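Local coordinates for protein beta-lactamase (PDB 6N36) that probably hydrolyses the amide bond of beta-lactam antibiotics with a pair of zinc ions, as a member of the metallo-beta-lactamase superfamily, at residues A[14-19]-A[224-229]. Sequence-based numbering, arbitrary orientation.
Sequences KEWSAD and APHAGQ. With ZN (zinc ion), chain B.
His226, the residue that Trp16 meets across this contact, is gripped at both ring nitrogens: NE2 binds a zinc ion at 2.1 Å, and ND1 is hydrogen-bonded to Asp36. The ring carbon between them, His226 CE1, lies 3.8 Å from Trp16 NE1. The indole nitrogen comes in at the edge of the imidazole, near its plane, and finds a carbon rather than an acceptor, so the touch is van der Waals. The five-membered ring of Trp16 and the His226 ring are inclined at 47°, with centroids 5.6 Å apart, an oblique pairing rather than a stack or a T-shape. Both CB atoms leave the backbone at a slant, and CG lies anti to the carbonyl carbon (chi1 -73° in Trp16, -72° in His226), which brings the end of each side chain nearer the other segment. Tryptophan suits this place because its long flat side chain spans a wide separation, the CA atoms of Trp16 and His226 being 8.8 Å apart, and still reaches Asp36 and Asp87. Histidine suits its own by offering one nitrogen to the metal and the other to a carboxylate. After His226 the chain enters the short helix 227-230, where Gln229 N bonds to His226 O at 3.0 Å. Asp87 and His88 complete the protein ligands of this zinc, and a water sits 2.0 Å from the metal; His83, His85 and His160 hold the second zinc. Asp36 is thus a second-shell residue that probably holds the imidazole's rotation and makes NE2 a stronger donor to zinc, while Trp16, from the N-terminal region, flanks this edge of the binuclear site.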
loop_
_atom_site.group_PDB
_atom_site.type_symbol
_atom_site.label_atom_id
_atom_site.label_comp_id
_atom_site.label_asym_id
_atom_site.label_seq_id
_atom_site.Cartn_x
_atom_site.Cartn_y
_atom_site.Cartn_z
ATOM N N LYS A 14 10.154 15.370 1.606
ATOM C CA LYS A 14 10.849 15.238 2.915
ATOM C C LYS A 14 10.023 14.344 3.857
ATOM O O LYS A 14 10.632 13.573 4.674
ATOM C CB LYS A 14 11.113 16.627 3.498
ATOM C CG LYS A 14 9.872 17.309 4.062
ATOM C CD LYS A 14 10.156 18.697 4.701
ATOM C CE LYS A 14 9.541 19.804 3.876
ATOM N NZ LYS A 14 8.080 19.629 3.670
ATOM N N GLU A 15 8.681 14.375 3.769
ATOM C CA GLU A 15 7.839 13.569 4.694
ATOM C C GLU A 15 7.912 12.073 4.333
ATOM O O GLU A 15 7.588 11.193 5.198
ATOM C CB GLU A 15 6.401 14.077 4.649
ATOM C CG GLU A 15 6.268 15.485 5.206
ATOM C CD GLU A 15 4.835 15.954 5.418
ATOM O OE1 GLU A 15 3.904 15.253 4.950
ATOM O OE2 GLU A 15 4.646 17.014 6.076
ATOM N N TRP A 16 8.356 11.746 3.120
ATOM C CA TRP A 16 8.471 10.311 2.714
ATOM C C TRP A 16 9.588 9.629 3.500
ATOM O O TRP A 16 9.515 8.416 3.741
ATOM C CB TRP A 16 8.745 10.185 1.213
ATOM C CG TRP A 16 7.571 10.498 0.354
ATOM C CD1 TRP A 16 6.342 10.935 0.744
ATOM C CD2 TRP A 16 7.568 10.463 -1.077
ATOM N NE1 TRP A 16 5.568 11.181 -0.363
ATOM C CE2 TRP A 16 6.276 10.847 -1.487
ATOM C CE3 TRP A 16 8.536 10.154 -2.040
ATOM C CZ2 TRP A 16 5.955 10.952 -2.846
ATOM C CZ3 TRP A 16 8.205 10.223 -3.372
ATOM C CH2 TRP A 16 6.933 10.646 -3.757
ATOM N N SER A 17 10.638 10.368 3.800
ATOM C CA SER A 17 11.883 9.830 4.400
ATOM C C SER A 17 11.934 10.154 5.900
ATOM O O SER A 17 12.822 9.614 6.579
ATOM C CB SER A 17 13.084 10.365 3.643
ATOM O OG SER A 17 13.192 9.689 2.392
ATOM N N ALA A 18 11.046 11.027 6.387
ATOM C CA ALA A 18 11.045 11.515 7.794
ATOM C C ALA A 18 10.725 10.343 8.730
ATOM O O ALA A 18 9.755 9.616 8.501
ATOM C CB ALA A 18 10.061 12.633 8.006
ATOM N N ASP A 19 11.473 10.211 9.805
ATOM C CA ASP A 19 11.253 9.101 10.754
ATOM C C ASP A 19 9.931 9.322 11.480
ATOM O O ASP A 19 9.414 10.454 11.582
ATOM C CB ASP A 19 12.440 8.956 11.701
ATOM C CG ASP A 19 12.581 7.598 12.357
ATOM O OD1 ASP A 19 11.772 6.670 12.063
ATOM O OD2 ASP A 19 13.473 7.487 13.181
ATOM N N ALA A 224 -4.189 3.823 4.760
ATOM C CA ALA A 224 -3.843 3.993 3.337
ATOM C C ALA A 224 -2.343 4.250 3.220
ATOM O O ALA A 224 -1.660 4.416 4.213
ATOM C CB ALA A 224 -4.651 5.146 2.766
ATOM N N PRO A 225 -1.813 4.262 1.980
ATOM C CA PRO A 225 -0.382 4.338 1.776
ATOM C C PRO A 225 0.232 5.703 2.076
ATOM O O PRO A 225 1.427 5.729 2.210
ATOM C CB PRO A 225 -0.211 4.000 0.293
ATOM C CG PRO A 225 -1.401 3.162 -0.048
ATOM C CD PRO A 225 -2.514 3.800 0.751
ATOM N N HIS A 226 -0.563 6.771 2.081
ATOM C CA HIS A 226 -0.078 8.123 2.393
ATOM C C HIS A 226 -0.848 8.631 3.604
ATOM O O HIS A 226 -2.081 8.604 3.590
ATOM C CB HIS A 226 -0.238 9.055 1.198
ATOM C CG HIS A 226 0.716 8.762 0.098
ATOM N ND1 HIS A 226 2.043 9.236 0.099
ATOM C CD2 HIS A 226 0.576 7.994 -1.003
ATOM C CE1 HIS A 226 2.641 8.804 -0.997
ATOM N NE2 HIS A 226 1.791 8.039 -1.683
ATOM N N ALA A 227 -0.136 9.227 4.560
ATOM C CA ALA A 227 -0.745 9.696 5.821
ATOM C C ALA A 227 -1.904 10.665 5.535
ATOM O O ALA A 227 -2.880 10.636 6.296
ATOM C CB ALA A 227 0.339 10.410 6.608
ATOM N N GLY A 228 -1.750 11.562 4.579
ATOM C CA GLY A 228 -2.753 12.624 4.337
ATOM C C GLY A 228 -4.061 12.035 3.826
ATOM O O GLY A 228 -5.135 12.676 4.017
ATOM N N GLN A 229 -4.017 10.864 3.183
ATOM C CA GLN A 229 -5.226 10.249 2.591
ATOM C C GLN A 229 -6.196 9.837 3.694
ATOM O O GLN A 229 -7.395 9.803 3.416
ATOM C CB GLN A 229 -4.830 9.074 1.704
ATOM C CG GLN A 229 -4.197 9.609 0.439
ATOM C CD GLN A 229 -3.678 8.548 -0.471
ATOM O OE1 GLN A 229 -3.274 7.468 -0.019
ATOM N NE2 GLN A 229 -3.626 8.935 -1.750
HETATM ZN ZN ZN B . 2.359 7.013 -3.392
HETATM O O HOH W 1 0.668 7.000 -4.494
#